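Long-range contacts in inactive dihydroorotase-like domain (Chaetomium thermophilum, PDB 5NNL), which is of unknown function but forms a catalytically inactive, dihydroorotase-like domain with the (beta/alpha)8 barrel of the amidohydrolase superfamily: residues N11-P17 / S217-Y223; G193-L197 / Q224-F228; T236-D241 / V297-F301. All coordinates share one frame; numbering follows the deposited sequence.

Contact 1: residues N11-P17 / S217-Y223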
loop_
_atom_site.group_PDB
_atom_site.type_symbol
_atom_site.label_atom_id
_atom_site.label_comp_id
_atom_site.label_asym_id
_atom_site.label_seq_id
_atom_site.Cartn_x
_atom_site.Cartn_y
_atom_site.Cartn_z
ATOM N N ASN A 11 0.190 2.806 5.505
ATOM C CA ASN A 11 0.254 1.852 4.403
ATOM C C ASN A 11 -0.650 2.368 3.291
ATOM O O ASN A 11 -1.877 2.381 3.437
ATOM C CB ASN A 11 -0.178 0.454 4.841
ATOM C CG ASN A 11 -0.250 -0.519 3.677
ATOM O OD1 ASN A 11 0.452 -0.359 2.678
ATOM N ND2 ASN A 11 -1.108 -1.521 3.793
ATOM N N ILE A 12 -0.046 2.798 2.178
ATOM C CA ILE A 12 -0.825 3.382 1.089
ATOM C C ILE A 12 -1.477 2.352 0.179
ATOM O O ILE A 12 -2.069 2.733 -0.838
ATOM C CB ILE A 12 0.038 4.309 0.213
ATOM C CG1 ILE A 12 1.229 3.541 -0.366
ATOM C CG2 ILE A 12 0.520 5.483 1.028
ATOM C CD1 ILE A 12 1.822 4.176 -1.593
ATOM N N ALA A 13 -1.386 1.063 0.499
ATOM C CA ALA A 13 -2.002 0.028 -0.333
ATOM C C ALA A 13 -2.343 -1.146 0.586
ATOM O O ALA A 13 -1.533 -2.055 0.779
ATOM C CB ALA A 13 -1.088 -0.400 -1.474
ATOM N N ALA A 14 -3.544 -1.104 1.156
ATOM C CA ALA A 14 -4.063 -2.189 1.974
ATOM C C ALA A 14 -5.100 -2.948 1.159
ATOM O O ALA A 14 -6.124 -2.377 0.764
ATOM C CB ALA A 14 -4.673 -1.661 3.273
ATOM N N PHE A 15 -4.838 -4.225 0.911
ATOM C CA PHE A 15 -5.721 -5.034 0.087
ATOM C C PHE A 15 -6.865 -5.588 0.928
ATOM O O PHE A 15 -6.642 -6.138 2.012
ATOM C CB PHE A 15 -4.936 -6.170 -0.564
ATOM C CG PHE A 15 -5.739 -6.983 -1.539
ATOM C CD1 PHE A 15 -6.147 -6.441 -2.749
ATOM C CD2 PHE A 15 -6.073 -8.294 -1.252
ATOM C CE1 PHE A 15 -6.882 -7.194 -3.649
ATOM C CE2 PHE A 15 -6.805 -9.050 -2.143
ATOM C CZ PHE A 15 -7.210 -8.500 -3.344
ATOM N N VAL A 16 -8.087 -5.444 0.424
ATOM C CA VAL A 16 -9.282 -5.898 1.131
ATOM C C VAL A 16 -10.077 -6.800 0.194
ATOM O O VAL A 16 -10.813 -6.300 -0.668
ATOM C CB VAL A 16 -10.125 -4.711 1.626
ATOM C CG1 VAL A 16 -11.365 -5.205 2.376
ATOM C CG2 VAL A 16 -9.285 -3.807 2.524
ATOM N N PRO A 17 -9.953 -8.125 0.321
ATOM C CA PRO A 17 -10.671 -9.028 -0.598
ATOM C C PRO A 17 -12.154 -8.724 -0.751
ATOM O O PRO A 17 -12.631 -8.570 -1.882
ATOM C CB PRO A 17 -10.427 -10.406 0.032
ATOM C CG PRO A 17 -9.107 -10.280 0.693
ATOM C CD PRO A 17 -9.015 -8.855 1.188
ATOM N N SER A 217 5.015 0.045 0.602
ATOM C CA SER A 217 3.636 -0.376 0.776
ATOM C C SER A 217 3.610 -1.866 1.070
ATOM O O SER A 217 4.595 -2.579 0.872
ATOM C CB SER A 217 2.778 -0.076 -0.464
ATOM O OG SER A 217 3.150 -0.907 -1.549
ATOM N N ILE A 218 2.475 -2.328 1.577
ATOM C CA ILE A 218 2.241 -3.759 1.703
ATOM C C ILE A 218 1.693 -4.332 0.405
ATOM O O ILE A 218 2.249 -5.286 -0.148
ATOM C CB ILE A 218 1.300 -4.023 2.895
ATOM C CG1 ILE A 218 1.964 -3.487 4.169
ATOM C CG2 ILE A 218 0.959 -5.511 2.987
ATOM C CD1 ILE A 218 1.322 -3.926 5.445
ATOM N N GLY A 219 0.613 -3.743 -0.106
ATOM C CA GLY A 219 0.132 -4.058 -1.432
ATOM C C GLY A 219 -0.702 -5.323 -1.474
ATOM O O GLY A 219 -1.052 -5.925 -0.454
ATOM N N SER A 220 -1.032 -5.725 -2.700
ATOM C CA SER A 220 -1.724 -6.980 -2.944
ATOM C C SER A 220 -0.759 -8.130 -3.183
ATOM O O SER A 220 -1.203 -9.271 -3.339
ATOM C CB SER A 220 -2.673 -6.841 -4.143
ATOM O OG SER A 220 -1.961 -6.522 -5.328
ATOM N N LEU A 221 0.544 -7.854 -3.200
ATOM C CA LEU A 221 1.521 -8.911 -3.443
ATOM C C LEU A 221 1.454 -10.023 -2.407
ATOM O O LEU A 221 1.516 -11.200 -2.804
ATOM C CB LEU A 221 2.930 -8.306 -3.505
ATOM C CG LEU A 221 4.092 -9.294 -3.634
ATOM C CD1 LEU A 221 3.906 -10.217 -4.838
ATOM C CD2 LEU A 221 5.411 -8.539 -3.743
ATOM N N PRO A 222 1.348 -9.750 -1.103
ATOM C CA PRO A 222 1.198 -10.864 -0.153
ATOM C C PRO A 222 -0.002 -11.733 -0.463
ATOM O O PRO A 222 0.094 -12.965 -0.416
ATOM C CB PRO A 222 1.051 -10.155 1.201
ATOM C CG PRO A 222 1.681 -8.817 1.004
ATOM C CD PRO A 222 1.397 -8.446 -0.421
ATOM N N TYR A 223 -1.141 -11.115 -0.783
ATOM C CA TYR A 223 -2.334 -11.888 -1.104
ATOM C C TYR A 223 -2.162 -12.642 -2.417
ATOM O O TYR A 223 -2.518 -13.822 -2.511
ATOM C CB TYR A 223 -3.554 -10.972 -1.174
ATOM C CG TYR A 223 -4.834 -11.734 -1.428
ATOM C CD1 TYR A 223 -5.595 -12.214 -0.372
ATOM C CD2 TYR A 223 -5.271 -11.994 -2.724
ATOM C CE1 TYR A 223 -6.757 -12.921 -0.593
ATOM C CE2 TYR A 223 -6.436 -12.703 -2.955
ATOM C CZ TYR A 223 -7.173 -13.163 -1.882
ATOM O OH TYR A 223 -8.332 -13.871 -2.085
HETATM O O HOH W 1 -2.224 -5.350 1.747
#
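Phe15 lays the CE2 corner of its ring over one face of Tyr223, toward the rim, with CE2 3.4 Å from Tyr223 CD2. The two ring planes are inclined at 45°. With chi1 at -175°, Phe15 CG stands anti to the backbone N and the ring reaches the first turn of helix 221-228. Pro17 adds a second touch, CG to Tyr223 CE1 at 3.8 Å. Ser220 CB packs beside Phe15 CD1. Residues 11-17 run on from the end of the first barrel strand, and 217-223 from the end of the last, so the contact lies where the (beta/alpha)8 barrel closes. The join there is polar. Asn11 OD1 accepts Ile218 N at 3.0 Å in a nearly straight bond (174°). It also accepts Ala13 N at 3.2 Å, making an Asx turn. The two donors come from opposite faces of the amide, which fixes its rotation. Ile218 CB packs against Asn11 ND2. Gly219 N donates to Ala13 O at 2.9 Å. A water links the backbones further along, accepting from Phe15 N and donating to Gly219 O. Ser217 OG turns to another partner, Asp178.

Contact 2: residues G193-L197 / Q224-F228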
loop_
_atom_site.group_PDB
_atom_site.type_symbol
_atom_site.label_atom_id
_atom_site.label_comp_id
_atom_site.label_asym_id
_atom_site.label_seq_id
_atom_site.Cartn_x
_atom_site.Cartn_y
_atom_site.Cartn_z
ATOM N N GLY A 193 8.111 -20.096 -10.278
ATOM C CA GLY A 193 6.785 -19.987 -10.858
ATOM C C GLY A 193 6.088 -18.662 -10.612
ATOM O O GLY A 193 5.079 -18.385 -11.268
ATOM N N CYS A 194 6.601 -17.838 -9.701
ATOM C CA CYS A 194 5.960 -16.578 -9.323
ATOM C C CYS A 194 6.568 -15.458 -10.168
ATOM O O CYS A 194 7.559 -14.835 -9.785
ATOM C CB CYS A 194 6.142 -16.314 -7.832
ATOM S SG CYS A 194 5.564 -17.623 -6.711
ATOM N N HIS A 195 5.965 -15.195 -11.328
ATOM C CA HIS A 195 6.473 -14.155 -12.216
ATOM C C HIS A 195 6.026 -12.758 -11.804
ATOM O O HIS A 195 6.415 -11.784 -12.457
ATOM C CB HIS A 195 6.051 -14.443 -13.661
ATOM C CG HIS A 195 6.390 -15.828 -14.116
ATOM N ND1 HIS A 195 7.688 -16.256 -14.292
ATOM C CD2 HIS A 195 5.602 -16.889 -14.412
ATOM C CE1 HIS A 195 7.685 -17.517 -14.684
ATOM N NE2 HIS A 195 6.431 -17.925 -14.766
ATOM N N PHE A 196 5.231 -12.635 -10.741
ATOM C CA PHE A 196 4.914 -11.337 -10.160
ATOM C C PHE A 196 5.967 -10.884 -9.156
ATOM O O PHE A 196 5.961 -9.714 -8.759
ATOM C CB PHE A 196 3.536 -11.371 -9.480
ATOM C CG PHE A 196 3.309 -12.587 -8.625
ATOM C CD1 PHE A 196 3.738 -12.618 -7.310
ATOM C CD2 PHE A 196 2.676 -13.703 -9.146
ATOM C CE1 PHE A 196 3.536 -13.741 -6.527
ATOM C CE2 PHE A 196 2.471 -14.826 -8.369
ATOM C CZ PHE A 196 2.901 -14.845 -7.058
ATOM N N LEU A 197 6.860 -11.778 -8.737
ATOM C CA LEU A 197 8.007 -11.389 -7.937
ATOM C C LEU A 197 9.130 -10.893 -8.841
ATOM O O LEU A 197 9.197 -11.252 -10.020
ATOM C CB LEU A 197 8.502 -12.568 -7.107
ATOM C CG LEU A 197 7.629 -13.063 -5.957
ATOM C CD1 LEU A 197 8.246 -14.314 -5.348
ATOM C CD2 LEU A 197 7.450 -11.990 -4.897
ATOM N N GLN A 224 -1.627 -11.976 -3.442
ATOM C CA GLN A 224 -1.418 -12.640 -4.725
ATOM C C GLN A 224 -0.513 -13.857 -4.574
ATOM O O GLN A 224 -0.760 -14.905 -5.180
ATOM C CB GLN A 224 -0.829 -11.654 -5.734
ATOM C CG GLN A 224 -0.450 -12.278 -7.064
ATOM C CD GLN A 224 -0.072 -11.240 -8.097
ATOM O OE1 GLN A 224 0.235 -10.096 -7.763
ATOM N NE2 GLN A 224 -0.099 -11.633 -9.363
ATOM N N LEU A 225 0.538 -13.739 -3.760
ATOM C CA LEU A 225 1.451 -14.857 -3.545
ATOM C C LEU A 225 0.749 -16.020 -2.854
ATOM O O LEU A 225 0.852 -17.171 -3.291
ATOM C CB LEU A 225 2.651 -14.390 -2.722
ATOM C CG LEU A 225 3.730 -15.423 -2.385
ATOM C CD1 LEU A 225 4.559 -15.769 -3.607
ATOM C CD2 LEU A 225 4.616 -14.902 -1.262
ATOM N N ALA A 226 0.045 -15.740 -1.755
ATOM C CA ALA A 226 -0.634 -16.807 -1.025
ATOM C C ALA A 226 -1.657 -17.513 -1.905
ATOM O O ALA A 226 -1.779 -18.742 -1.865
ATOM C CB ALA A 226 -1.309 -16.238 0.222
ATOM N N HIS A 227 -2.408 -16.751 -2.702
ATOM C CA HIS A 227 -3.405 -17.350 -3.583
ATOM C C HIS A 227 -2.745 -18.237 -4.635
ATOM O O HIS A 227 -3.192 -19.362 -4.884
ATOM C CB HIS A 227 -4.240 -16.249 -4.240
ATOM C CG HIS A 227 -5.387 -16.759 -5.057
ATOM N ND1 HIS A 227 -5.955 -17.999 -4.853
ATOM C CD2 HIS A 227 -6.071 -16.196 -6.080
ATOM C CE1 HIS A 227 -6.941 -18.176 -5.716
ATOM N NE2 HIS A 227 -7.032 -17.096 -6.471
ATOM N N PHE A 228 -1.666 -17.751 -5.255
ATOM C CA PHE A 228 -0.968 -18.539 -6.266
ATOM C C PHE A 228 -0.399 -19.828 -5.687
ATOM O O PHE A 228 -0.253 -20.820 -6.412
ATOM C CB PHE A 228 0.151 -17.706 -6.892
ATOM C CG PHE A 228 0.882 -18.408 -7.995
ATOM C CD1 PHE A 228 0.452 -18.295 -9.305
ATOM C CD2 PHE A 228 2.001 -19.177 -7.723
ATOM C CE1 PHE A 228 1.122 -18.937 -10.324
ATOM C CE2 PHE A 228 2.676 -19.822 -8.739
ATOM C CZ PHE A 228 2.236 -19.702 -10.041
#
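A type I turn from Cys194 to Leu197 faces the later part of helix 221-228, with the CA atoms of Cys194 and Leu225 7.5 Å apart. Phe196 makes the largest share of the contact. Its chi1 of 45° sets CG between the backbone N and the carbonyl carbon, and the ring projects at the helix. Gln224 lies across one face. Its CG sits 3.9 Å from the centroid of the Phe196 ring, almost on the ring normal, which is a CH-pi contact. The Gln224 chain is extended, and its amide goes on toward the CB end of the same ring, with the two planes only 22° apart. NE2 of Gln224 comes to 3.5 Å from Phe196 CD2. The opposite face of the Phe196 ring is covered toward its rim by Cys194 CB, from the same turn. The ring edge meets two more helix residues. Leu225 CD1 touches CE1 of Phe196 at 3.7 Å. Phe228 receives the edge on its face in a T-shaped pair, with centroids 5.7 Å apart and planes at 75°.

Cys194 SG is disulfide-bonded to Cys191, in the same loop between helices 181-185 and 200-207. It packs on Leu225 CD1 at 3.8 Å and approaches the Phe228 ring obliquely as a sulfur-aromatic contact. Gly193 O lies 3.4 Å from Phe228 CZ. Leu197 CD1 adds a looser touch on Leu225 CD1.

No hydrogen bond joins the two segments. The loop is held to the helix by dispersion and weak aromatic and sulfur contacts, so the fit depends on the shape and orientation of the Phe196 ring, while the Cys191-Cys194 disulfide ties the loop to itself and not to the helix.

Contact 3: residues T236-D241 / V297-F301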
loop_
_atom_site.group_PDB
_atom_site.type_symbol
_atom_site.label_atom_id
_atom_site.label_comp_id
_atom_site.label_asym_id
_atom_site.label_seq_id
_atom_site.Cartn_x
_atom_site.Cartn_y
_atom_site.Cartn_z
ATOM N N THR A 236 -5.516 -11.010 6.221
ATOM C CA THR A 236 -4.474 -10.216 6.861
ATOM C C THR A 236 -3.066 -10.629 6.439
ATOM O O THR A 236 -2.095 -10.264 7.109
ATOM C CB THR A 236 -4.607 -10.313 8.381
ATOM O OG1 THR A 236 -4.324 -11.652 8.800
ATOM C CG2 THR A 236 -6.015 -9.941 8.830
ATOM N N VAL A 237 -2.931 -11.391 5.351
ATOM C CA VAL A 237 -1.611 -11.832 4.912
ATOM C C VAL A 237 -0.710 -10.630 4.675
ATOM O O VAL A 237 -1.106 -9.646 4.036
ATOM C CB VAL A 237 -1.713 -12.696 3.642
ATOM C CG1 VAL A 237 -2.202 -14.091 3.980
ATOM C CG2 VAL A 237 -2.607 -12.039 2.590
ATOM N N GLY A 238 0.517 -10.710 5.194
ATOM C CA GLY A 238 1.552 -9.744 4.897
ATOM C C GLY A 238 1.543 -8.481 5.733
ATOM O O GLY A 238 2.460 -7.663 5.585
ATOM N N ILE A 239 0.557 -8.292 6.613
ATOM C CA ILE A 239 0.468 -7.036 7.352
ATOM C C ILE A 239 1.431 -7.025 8.533
ATOM O O ILE A 239 2.144 -6.041 8.751
ATOM C CB ILE A 239 -0.981 -6.771 7.794
ATOM C CG1 ILE A 239 -1.862 -6.545 6.562
ATOM C CG2 ILE A 239 -1.049 -5.548 8.719
ATOM C CD1 ILE A 239 -3.339 -6.425 6.866
ATOM N N ALA A 240 1.475 -8.109 9.308
ATOM C CA ALA A 240 2.361 -8.179 10.463
ATOM C C ALA A 240 3.800 -8.526 10.093
ATOM O O ALA A 240 4.676 -8.449 10.961
ATOM C CB ALA A 240 1.823 -9.203 11.466
ATOM N N ASP A 241 4.057 -8.889 8.832
ATOM C CA ASP A 241 5.393 -9.265 8.372
ATOM C C ASP A 241 6.216 -8.064 7.932
ATOM O O ASP A 241 7.445 -8.062 8.076
ATOM C CB ASP A 241 5.289 -10.225 7.184
ATOM C CG ASP A 241 5.093 -11.659 7.601
ATOM O OD1 ASP A 241 5.102 -11.933 8.822
ATOM O OD2 ASP A 241 4.930 -12.512 6.702
ATOM N N VAL A 297 -1.743 -16.348 10.558
ATOM C CA VAL A 297 -1.820 -16.018 9.143
ATOM C C VAL A 297 -0.645 -16.666 8.432
ATOM O O VAL A 297 0.464 -16.736 8.977
ATOM C CB VAL A 297 -1.824 -14.491 8.935
ATOM C CG1 VAL A 297 -2.339 -14.143 7.539
ATOM C CG2 VAL A 297 -2.648 -13.794 10.012
ATOM N N TRP A 298 -0.883 -17.152 7.216
ATOM C CA TRP A 298 0.203 -17.718 6.430
ATOM C C TRP A 298 1.242 -16.649 6.127
ATOM O O TRP A 298 0.914 -15.476 5.925
ATOM C CB TRP A 298 -0.318 -18.313 5.122
ATOM C CG TRP A 298 0.799 -18.799 4.245
ATOM C CD1 TRP A 298 1.445 -19.998 4.329
ATOM C CD2 TRP A 298 1.420 -18.085 3.165
ATOM N NE1 TRP A 298 2.422 -20.080 3.366
ATOM C CE2 TRP A 298 2.427 -18.920 2.638
ATOM C CE3 TRP A 298 1.220 -16.825 2.591
ATOM C CZ2 TRP A 298 3.230 -18.536 1.566
ATOM C CZ3 TRP A 298 2.018 -16.446 1.524
ATOM C CH2 TRP A 298 3.012 -17.300 1.025
ATOM N N SER A 299 2.509 -17.062 6.095
ATOM C CA SER A 299 3.597 -16.165 5.772
ATOM C C SER A 299 4.678 -16.968 5.064
ATOM O O SER A 299 4.961 -18.101 5.478
ATOM C CB SER A 299 4.180 -15.497 7.021
ATOM O OG SER A 299 5.383 -14.812 6.715
ATOM N N PRO A 300 5.294 -16.427 4.005
ATOM C CA PRO A 300 6.452 -17.113 3.410
ATOM C C PRO A 300 7.648 -17.192 4.339
ATOM O O PRO A 300 8.625 -17.873 4.003
ATOM C CB PRO A 300 6.768 -16.263 2.172
ATOM C CG PRO A 300 6.205 -14.919 2.476
ATOM C CD PRO A 300 4.984 -15.164 3.312
ATOM N N PHE A 301 7.603 -16.519 5.489
ATOM C CA PHE A 301 8.680 -16.548 6.466
ATOM C C PHE A 301 8.288 -17.286 7.741
ATOM O O PHE A 301 8.992 -17.173 8.750
ATOM C CB PHE A 301 9.116 -15.121 6.802
ATOM C CG PHE A 301 9.558 -14.329 5.609
ATOM C CD1 PHE A 301 10.837 -14.473 5.101
ATOM C CD2 PHE A 301 8.696 -13.438 4.997
ATOM C CE1 PHE A 301 11.244 -13.745 4.004
ATOM C CE2 PHE A 301 9.098 -12.708 3.899
ATOM C CZ PHE A 301 10.374 -12.860 3.401
HETATM O O HOH W 2 1.631 -12.824 6.069
#
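Asp241 and Ser299 make the direct polar link between two loops, one leading from helix 221-228 into helix 242-251 and the other joining strands 281-291 and 305-315 outside the barrel. Residues 299-301 form an ST turn, in which Ser299 OG accepts Phe301 N at 3.1 Å. Ser299 chi1 is 170°, placing OG anti to its own N. From there Ser299 OG donates to Asp241 OD2, but the modelled 2.3 Å is too short for the length to be trusted. Asp241 OD2 is also hydrogen-bonded to Tyr182 OH, on helix 181-185.

A water supplies a second polar link. It accepts from Gly238 N, modelled too close for the length to be trusted, and donates to Trp298 O at 2.8 Å, with a weak further bond to Asp241 OD2.

The apolar part lies at the other end. Val237 and Val297 cross at about a right angle, CG1 of Val237 meeting CG1 of Val297 at 3.6 Å. Val297 CG1 and CG2 lie beside Thr236 OG1, CG2 so close that its exact placement is doubtful. Thr236 also touches Arg29 and Ala33 of helix 26-37. Beside the ST turn, Asp241 OD2 lies at the edge of the Phe301 ring, near its plane, 4.2 Å from CD2.

From the N terminus, the chain leaves the first barrel strand at 11-17 and meets 217-223 about 200 residues later, so contact 1 closes a span that carries the barrel strands between the first and the last. Contact 2 opens inside that span, at 193-197, and closes just beyond it, at 224-228; the two therefore cross. Helix 221-228 serves both, and Leu221 packs on Phe196 and Leu197 where they meet. Contact 3 follows in series, closing a 55-residue loop between 236-241 and 297-301. It ties the end of the barrel to the strands outside it. Trp298 packs on Leu225 and Ala226, and Val237 on Tyr223, joining contact 3 to the other two through the same helix.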